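Local coordinates for alpha-L-rhamnosidase (Aspergillus terreus, PDB 6GSZ), which probably hydrolyses terminal non-reducing alpha-L-rhamnose residues in alpha-L-rhamnosides, at residues V344-G349 with F379-G383; S254-I259 with Y269-Q275; Y716-R720 with V793-L798. One frame throughout, in Å; residues are numbered along the deposited sequence.

Contact 1: residues V344-G349 with F379-G383; sequences VKGPKG and FTLSG
Leu-381, followed by Gly-383 and Gly-346, has the most surface covered in this contact, in which the connection between strands 339-344 and 351-361 wraps round the end of strand 376-380. The two segments run almost at right angles (89° end to end), and their CA atoms come closest at Lys-348 and Ser-382, 4.2 Å apart. Leu-381, just past the strand, points its CB toward the loop with chi1 at -68° (m) and chi2 at 145°, between wells. Its CD2 lies 3.9 Å from Val-344 CG1 and 3.8 Å from Gly-346 N, while its CB sits 3.4 Å from Pro-347 O. Gly-346 is fully extended (phi/psi -170/179), and a CB on it would run into Leu-381 CD1. Val-344, with chi1 at 60° (p), also brings CG1 to 4.4 Å from Phe-379 CE2; the Phe-379 ring in turn meets that of Trp-389. The backbone of Leu-381 supplies the single hydrogen bond between the segments, Gly-349 N to Leu-381 O, 2.9 Å and nearly straight at 171°. Gly-349 has positive phi (86/-3) and packs CA 3.6 Å from Thr-380 CG2. Gly-383, also at positive phi (60/14), lays its CA 2.9 Å from Gly-346 O in a CA-H...O contact; a CB on Gly-383 would also lie only 3.0 Å from Lys-348 N. Thr-380 OG1 is hydrogen-bonded to Thr-351 OG1, on the strand that the loop enters. This is a glycine-rich loop folded over a strand end, linking two sheets of the concanavalin-like beta domain of a bacterial-type alpha-L-rhamnosidase.

Contact 2: residues S254-I259 with Y269-Q275; sequences STGPII and YDSRLEQ. With ACT (acetate ion), chain B.
The base of the beta hairpin 258-262/266-270 is closed by the chain entering and the turn leaving it. Tyr-269 forms an antiparallel non-hydrogen-bonded pair with Ile-258 (CA-CA 4.4 Å), both side chains on one face. With chi1 t and chi2 -86°, its ring receives Pro-257 CB over one face, a CH-pi contact 3.9 Å from the centroid, and Ile-258 CG1 at its edge, 3.7 Å from Tyr-269 CD2. Asp-270 N donates to Pro-257 O (2.8 Å, 176°). Asp-270 OD1 accepts from Arg-272 N (3.1 Å), making an Asx turn, and the carboxylate salt-bridges Arg-272, NH2 to OD2 2.9 Å. Ser-271 begins a 3-10 turn, its OG hydrogen-bonded to Thr-380 O. Leu-273 N returns to Asp-270 O (3.0 Å); its CD1 packs 3.9 Å from Ile-259 CD1, with CA 4.5 Å from Pro-257 CA. Glu-274 OE2 accepts from Tyr-269 OH at 2.6 Å. Gln-275 bonds through OE1 to Trp-288 NE1; its NE2 lies 3.4 Å from Ser-254 OG and, poorly angled for a hydrogen bond, 3.2 Å from Thr-255 O. An acetate, probably from the crystallisation liquor, binds here: acetate O accepts from Thr-255 N at 3.0 Å and acetate OXT from Thr-255 OG1 at 2.7 Å.

Contact 3: residues Y716-R720 with V793-L798; sequences YSMLR and VPGGDL
A helix end meets a glycine turn at the junction between the six-hairpin glycosidase domain, which contributes helix 712-719, and the C-terminal beta domain, which contributes the loop between strands 787-790 and 800-807. Tyr-716, in the last turn of the helix, supplies most of the helical surface. Its chi1 of -91°, between wells, and chi2 of -65° lay the ring along the loop: Gly-795 CA sits over one face, a CH-pi contact 3.7 Å from the centroid, and Gly-796 N over the same face, 3.5 Å from Tyr-716 CG. The CA atoms of Tyr-716 and Gly-796 are 5.0 Å apart, and a CB on either glycine would strike the ring. Gly-795 to Leu-798 form a type I' turn, with Gly-796 (62/28) and Asp-797 (58/20) at positive phi and Leu-798 N bonded to Gly-795 O at 3.0 Å. Leu-798 CD1 reaches Tyr-716 CE1 at 4.0 Å, and Trp-770 of helix 768-775 meets the tyrosine edge-to-face. Arg-720 (m, t, p) extends over the turn to a salt bridge, NH2 to Asp-797 OD2 at 3.1 Å; its NH1 adds a weak hydrogen bond. Since Tyr-716 OH donates to Val-793 O at 2.6 Å, the buried phenol satisfies its hydroxyl at the loop backbone, while the ion pair holds the more exposed turn tip.

Overall arrangement
Contacts 1 and 2 are neighbours, their centres 13 Å apart: strands 266-270 and 376-380 run parallel, joined where Thr-380 N meets Tyr-269 O at 2.9 Å and Thr-380 O meets Ser-271 OG at 2.6 Å, so the N-terminal rhamnosidase domain and the concanavalin-like domain meet in a common sheet. Contact 3 lies about 55 Å from contact 1 and 56 Å from contact 2, between centres, across the chain's centre from contact 2. All three are partly buried and peripheral. Contact 1, with six buried residues, rests on leucine packing and backbone; contact 2 on proline-tyrosine packing, with its ion pair inside one segment. Contact 3 alone bonds its segments through a salt bridge, and alone involves an alpha-helix.

Contact 1: residues V344-G349 with F379-G383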
loop_
_atom_site.group_PDB
_atom_site.type_symbol
_atom_site.label_atom_id
_atom_site.label_comp_id
_atom_site.label_asym_id
_atom_site.label_seq_id
_atom_site.Cartn_x
_atom_site.Cartn_y
_atom_site.Cartn_z
ATOM N N VAL A 344 13.666 24.732 16.645
ATOM C CA VAL A 344 13.779 24.991 18.056
ATOM C C VAL A 344 15.187 25.497 18.372
ATOM O O VAL A 344 16.152 25.054 17.780
ATOM C CB VAL A 344 13.458 23.711 18.853
ATOM C CG1 VAL A 344 14.412 22.565 18.502
ATOM C CG2 VAL A 344 13.431 23.963 20.354
ATOM N N LYS A 345 15.269 26.395 19.362
ATOM C CA LYS A 345 16.530 26.852 19.940
ATOM C C LYS A 345 16.509 26.548 21.440
ATOM O O LYS A 345 15.513 26.736 22.122
ATOM C CB LYS A 345 16.745 28.360 19.722
ATOM C CG LYS A 345 17.948 28.916 20.474
ATOM C CD LYS A 345 18.434 30.248 19.977
ATOM C CE LYS A 345 19.821 30.544 20.522
ATOM N NZ LYS A 345 20.162 31.976 20.434
ATOM N N GLY A 346 17.631 26.101 21.979
ATOM C CA GLY A 346 17.668 25.861 23.392
ATOM C C GLY A 346 19.081 25.603 23.877
ATOM O O GLY A 346 20.016 25.585 23.079
ATOM N N PRO A 347 19.250 25.375 25.193
ATOM C CA PRO A 347 20.571 25.206 25.777
ATOM C C PRO A 347 21.359 23.992 25.257
ATOM O O PRO A 347 20.832 22.873 25.140
ATOM C CB PRO A 347 20.255 25.018 27.265
ATOM C CG PRO A 347 18.939 25.726 27.455
ATOM C CD PRO A 347 18.180 25.313 26.214
ATOM N N LYS A 348 22.648 24.235 24.995
ATOM C CA LYS A 348 23.558 23.188 24.610
ATOM C C LYS A 348 23.509 22.040 25.630
ATOM O O LYS A 348 23.688 22.249 26.833
ATOM C CB LYS A 348 24.980 23.754 24.526
ATOM C CG LYS A 348 26.025 22.758 24.033
ATOM C CD LYS A 348 27.394 23.406 23.811
ATOM C CE LYS A 348 28.395 22.391 23.304
ATOM N NZ LYS A 348 29.685 23.015 22.926
ATOM N N GLY A 349 23.273 20.815 25.129
ATOM C CA GLY A 349 23.270 19.589 25.930
ATOM C C GLY A 349 21.946 19.266 26.587
ATOM O O GLY A 349 21.822 18.215 27.218
ATOM N N PHE A 379 16.169 14.419 21.150
ATOM C CA PHE A 379 16.949 15.372 20.404
ATOM C C PHE A 379 17.734 16.222 21.397
ATOM O O PHE A 379 17.129 16.924 22.205
ATOM C CB PHE A 379 16.056 16.264 19.535
ATOM C CG PHE A 379 16.778 17.321 18.755
ATOM C CD1 PHE A 379 17.366 17.035 17.532
ATOM C CD2 PHE A 379 16.934 18.588 19.288
ATOM C CE1 PHE A 379 18.074 17.991 16.835
ATOM C CE2 PHE A 379 17.617 19.555 18.585
ATOM C CZ PHE A 379 18.203 19.255 17.368
ATOM N N THR A 380 19.059 16.144 21.304
ATOM C CA THR A 380 19.907 16.972 22.178
ATOM C C THR A 380 20.321 18.229 21.404
ATOM O O THR A 380 20.928 18.159 20.294
ATOM C CB THR A 380 21.106 16.227 22.732
ATOM O OG1 THR A 380 20.626 15.109 23.475
ATOM C CG2 THR A 380 21.985 17.124 23.593
ATOM N N LEU A 381 19.984 19.380 22.002
ATOM C CA LEU A 381 20.192 20.714 21.430
ATOM C C LEU A 381 21.682 21.088 21.477
ATOM O O LEU A 381 22.453 20.587 22.322
ATOM C CB LEU A 381 19.400 21.731 22.259
ATOM C CG LEU A 381 17.885 21.594 22.151
ATOM C CD1 LEU A 381 17.205 21.932 23.470
ATOM C CD2 LEU A 381 17.362 22.456 21.026
ATOM N N SER A 382 22.080 21.997 20.589
ATOM C CA SER A 382 23.471 22.456 20.495
ATOM C C SER A 382 23.656 23.879 21.043
ATOM O O SER A 382 24.808 24.277 21.235
ATOM C CB SER A 382 23.956 22.427 19.078
ATOM O OG SER A 382 23.311 23.445 18.334
ATOM N N GLY A 383 22.551 24.610 21.247
ATOM C CA GLY A 383 22.485 26.083 21.590
ATOM C C GLY A 383 23.115 26.987 20.560
ATOM O O GLY A 383 23.393 28.170 20.882
#

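Contact 2: residues S254-I259 with Y269-Q275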
loop_
_atom_site.group_PDB
_atom_site.type_symbol
_atom_site.label_atom_id
_atom_site.label_comp_id
_atom_site.label_asym_id
_atom_site.label_seq_id
_atom_site.Cartn_x
_atom_site.Cartn_y
_atom_site.Cartn_z
ATOM N N SER A 254 32.558 7.526 9.238
ATOM C CA SER A 254 32.537 8.035 10.634
ATOM C C SER A 254 31.127 7.910 11.179
ATOM O O SER A 254 30.156 8.005 10.419
ATOM C CB SER A 254 32.915 9.493 10.644
ATOM O OG SER A 254 32.907 10.028 11.945
ATOM N N THR A 255 30.967 7.791 12.487
ATOM C CA THR A 255 29.730 8.085 13.113
ATOM C C THR A 255 29.449 9.582 13.031
ATOM O O THR A 255 30.338 10.391 12.744
ATOM C CB THR A 255 29.715 7.627 14.571
ATOM O OG1 THR A 255 30.782 8.311 15.243
ATOM C CG2 THR A 255 29.817 6.127 14.679
ATOM N N GLY A 256 28.192 9.939 13.302
ATOM C CA GLY A 256 27.776 11.314 13.286
ATOM C C GLY A 256 26.763 11.606 14.385
ATOM O O GLY A 256 26.738 10.920 15.404
ATOM N N PRO A 257 25.897 12.625 14.207
ATOM C CA PRO A 257 24.993 13.000 15.279
ATOM C C PRO A 257 23.926 11.962 15.629
ATOM O O PRO A 257 23.360 12.013 16.737
ATOM C CB PRO A 257 24.363 14.309 14.784
ATOM C CG PRO A 257 24.433 14.182 13.249
ATOM C CD PRO A 257 25.750 13.462 13.011
ATOM N N ILE A 258 23.584 11.081 14.676
ATOM C CA ILE A 258 22.600 10.066 15.054
ATOM C C ILE A 258 23.302 9.029 15.927
ATOM O O ILE A 258 24.184 8.316 15.450
ATOM C CB ILE A 258 21.885 9.431 13.842
ATOM C CG1 ILE A 258 21.322 10.453 12.848
ATOM C CG2 ILE A 258 20.795 8.494 14.354
ATOM C CD1 ILE A 258 20.946 9.867 11.506
ATOM N N ILE A 259 22.821 8.904 17.178
ATOM C CA ILE A 259 23.336 7.911 18.105
ATOM C C ILE A 259 22.704 6.548 17.840
ATOM O O ILE A 259 23.378 5.513 17.841
ATOM C CB ILE A 259 23.103 8.354 19.564
ATOM C CG1 ILE A 259 23.682 9.744 19.826
ATOM C CG2 ILE A 259 23.665 7.331 20.528
ATOM C CD1 ILE A 259 25.150 9.893 19.484
ATOM N N TYR A 269 19.296 11.576 18.667
ATOM C CA TYR A 269 20.122 12.465 17.855
ATOM C C TYR A 269 20.809 13.455 18.791
ATOM O O TYR A 269 20.123 14.173 19.514
ATOM C CB TYR A 269 19.221 13.186 16.852
ATOM C CG TYR A 269 19.922 14.034 15.835
ATOM C CD1 TYR A 269 20.256 15.355 16.104
ATOM C CD2 TYR A 269 20.237 13.542 14.583
ATOM C CE1 TYR A 269 20.871 16.157 15.150
ATOM C CE2 TYR A 269 20.848 14.327 13.625
ATOM C CZ TYR A 269 21.179 15.645 13.901
ATOM O OH TYR A 269 21.807 16.395 12.954
ATOM N N ASP A 270 22.125 13.562 18.652
ATOM C CA ASP A 270 22.928 14.520 19.453
ATOM C C ASP A 270 23.490 15.558 18.495
ATOM O O ASP A 270 24.506 15.301 17.842
ATOM C CB ASP A 270 24.007 13.835 20.282
ATOM C CG ASP A 270 24.743 14.783 21.208
ATOM O OD1 ASP A 270 24.545 16.032 21.074
ATOM O OD2 ASP A 270 25.511 14.241 22.062
ATOM N N SER A 271 22.845 16.727 18.424
ATOM C CA SER A 271 23.228 17.727 17.427
ATOM C C SER A 271 24.626 18.318 17.699
ATOM O O SER A 271 25.224 18.930 16.814
ATOM C CB SER A 271 22.192 18.843 17.337
ATOM O OG SER A 271 22.165 19.647 18.513
ATOM N N ARG A 272 25.159 18.107 18.905
ATOM C CA ARG A 272 26.496 18.542 19.228
ATOM C C ARG A 272 27.542 17.802 18.388
ATOM O O ARG A 272 28.691 18.266 18.258
ATOM C CB ARG A 272 26.800 18.365 20.722
ATOM C CG ARG A 272 25.917 19.211 21.620
ATOM C CD ARG A 272 26.078 18.846 23.070
ATOM N NE ARG A 272 25.690 17.467 23.347
ATOM C CZ ARG A 272 25.757 16.864 24.519
ATOM N NH1 ARG A 272 26.250 17.513 25.576
ATOM N NH2 ARG A 272 25.407 15.592 24.605
ATOM N N LEU A 273 27.160 16.646 17.848
ATOM C CA LEU A 273 28.076 15.808 17.069
ATOM C C LEU A 273 27.935 16.018 15.557
ATOM O O LEU A 273 28.560 15.285 14.815
ATOM C CB LEU A 273 27.882 14.343 17.474
ATOM C CG LEU A 273 28.209 14.029 18.925
ATOM C CD1 LEU A 273 27.923 12.579 19.275
ATOM C CD2 LEU A 273 29.668 14.375 19.214
ATOM N N GLU A 274 27.202 17.047 15.116
ATOM C CA GLU A 274 27.143 17.374 13.713
ATOM C C GLU A 274 28.526 17.800 13.239
ATOM O O GLU A 274 29.215 18.568 13.930
ATOM C CB GLU A 274 26.138 18.499 13.454
ATOM C CG GLU A 274 24.699 18.046 13.591
ATOM C CD GLU A 274 23.639 19.139 13.676
ATOM O OE1 GLU A 274 23.986 20.345 13.681
ATOM O OE2 GLU A 274 22.465 18.785 13.815
ATOM N N GLN A 275 28.924 17.313 12.073
ATOM C CA GLN A 275 30.171 17.709 11.410
ATOM C C GLN A 275 29.846 18.526 10.162
ATOM O O GLN A 275 29.689 17.986 9.073
ATOM C CB GLN A 275 30.978 16.465 11.060
ATOM C CG GLN A 275 31.432 15.661 12.285
ATOM C CD GLN A 275 32.198 14.437 11.830
ATOM O OE1 GLN A 275 33.225 14.603 11.205
ATOM N NE2 GLN A 275 31.667 13.233 12.063
HETATM C C ACT B . 33.617 6.534 15.024
HETATM O O ACT B . 33.510 6.810 13.751
HETATM O OXT ACT B . 33.124 7.238 15.973
HETATM C CH3 ACT B . 34.143 5.282 15.543
#

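Contact 3: residues Y716-R720 with V793-L798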
loop_
_atom_site.group_PDB
_atom_site.type_symbol
_atom_site.label_atom_id
_atom_site.label_comp_id
_atom_site.label_asym_id
_atom_site.label_seq_id
_atom_site.Cartn_x
_atom_site.Cartn_y
_atom_site.Cartn_z
ATOM N N TYR A 716 -27.349 -1.311 5.313
ATOM C CA TYR A 716 -27.407 0.103 5.681
ATOM C C TYR A 716 -27.682 0.234 7.191
ATOM O O TYR A 716 -27.141 1.146 7.859
ATOM C CB TYR A 716 -28.459 0.856 4.859
ATOM C CG TYR A 716 -27.980 1.487 3.574
ATOM C CD1 TYR A 716 -27.050 2.524 3.548
ATOM C CD2 TYR A 716 -28.505 1.092 2.364
ATOM C CE1 TYR A 716 -26.660 3.121 2.356
ATOM C CE2 TYR A 716 -28.144 1.699 1.164
ATOM C CZ TYR A 716 -27.235 2.733 1.150
ATOM O OH TYR A 716 -26.885 3.348 -0.023
ATOM N N SER A 717 -28.573 -0.615 7.718
ATOM C CA SER A 717 -28.903 -0.538 9.150
ATOM C C SER A 717 -27.675 -0.907 9.989
ATOM O O SER A 717 -27.449 -0.284 11.015
ATOM C CB SER A 717 -30.098 -1.375 9.489
ATOM O OG SER A 717 -31.257 -0.857 8.853
ATOM N N MET A 718 -26.897 -1.917 9.544
ATOM C CA MET A 718 -25.628 -2.227 10.219
ATOM C C MET A 718 -24.669 -1.036 10.134
ATOM O O MET A 718 -24.028 -0.662 11.140
ATOM C CB MET A 718 -24.948 -3.439 9.577
ATOM C CG MET A 718 -25.779 -4.695 9.623
ATOM S SD MET A 718 -24.843 -6.163 9.142
ATOM C CE MET A 718 -23.887 -6.390 10.619
ATOM N N LEU A 719 -24.546 -0.445 8.956
ATOM C CA LEU A 719 -23.578 0.636 8.723
ATOM C C LEU A 719 -23.894 1.871 9.563
ATOM O O LEU A 719 -22.966 2.558 9.999
ATOM C CB LEU A 719 -23.548 0.970 7.232
ATOM C CG LEU A 719 -22.540 2.027 6.798
ATOM C CD1 LEU A 719 -21.117 1.561 7.089
ATOM C CD2 LEU A 719 -22.699 2.357 5.333
ATOM N N ARG A 720 -25.172 2.087 9.888
ATOM C CA ARG A 720 -25.586 3.258 10.661
ATOM C C ARG A 720 -25.493 3.022 12.175
ATOM O O ARG A 720 -25.658 4.001 12.926
ATOM C CB ARG A 720 -27.010 3.659 10.267
ATOM C CG ARG A 720 -27.117 4.153 8.839
ATOM C CD ARG A 720 -28.547 4.430 8.441
ATOM N NE ARG A 720 -29.190 5.367 9.351
ATOM C CZ ARG A 720 -30.473 5.687 9.296
ATOM N NH1 ARG A 720 -31.318 4.904 8.646
ATOM N NH2 ARG A 720 -30.889 6.802 9.872
ATOM N N VAL A 793 -27.423 1.941 -5.115
ATOM C CA VAL A 793 -28.524 1.446 -4.296
ATOM C C VAL A 793 -28.722 2.399 -3.126
ATOM O O VAL A 793 -28.028 2.289 -2.117
ATOM C CB VAL A 793 -28.310 -0.006 -3.832
ATOM C CG1 VAL A 793 -29.538 -0.534 -3.095
ATOM C CG2 VAL A 793 -27.970 -0.928 -4.995
ATOM N N PRO A 794 -29.634 3.390 -3.231
ATOM C CA PRO A 794 -29.849 4.330 -2.142
ATOM C C PRO A 794 -30.508 3.609 -0.960
ATOM O O PRO A 794 -31.160 2.593 -1.128
ATOM C CB PRO A 794 -30.769 5.427 -2.710
ATOM C CG PRO A 794 -31.222 4.941 -4.049
ATOM C CD PRO A 794 -30.515 3.641 -4.374
ATOM N N GLY A 795 -30.311 4.187 0.224
ATOM C CA GLY A 795 -30.852 3.658 1.430
ATOM C C GLY A 795 -30.251 4.368 2.614
ATOM O O GLY A 795 -29.578 5.377 2.464
ATOM N N GLY A 796 -30.556 3.854 3.794
ATOM C CA GLY A 796 -29.974 4.346 5.021
ATOM C C GLY A 796 -30.307 5.798 5.312
ATOM O O GLY A 796 -29.537 6.485 5.992
ATOM N N ASP A 797 -31.454 6.283 4.828
ATOM C CA ASP A 797 -31.779 7.720 5.022
ATOM C C ASP A 797 -30.715 8.676 4.428
ATOM O O ASP A 797 -30.707 9.878 4.760
ATOM C CB ASP A 797 -32.046 8.028 6.498
ATOM C CG ASP A 797 -33.379 7.489 7.009
ATOM O OD1 ASP A 797 -34.318 7.433 6.212
ATOM O OD2 ASP A 797 -33.469 7.136 8.217
ATOM N N LEU A 798 -29.867 8.211 3.496
ATOM C CA LEU A 798 -28.988 9.129 2.767
ATOM C C LEU A 798 -29.820 9.982 1.811
ATOM O O LEU A 798 -30.747 9.466 1.156
ATOM C CB LEU A 798 -27.949 8.352 1.949
ATOM C CG LEU A 798 -26.899 7.571 2.727
ATOM C CD1 LEU A 798 -25.886 6.952 1.771
ATOM C CD2 LEU A 798 -26.206 8.445 3.724
#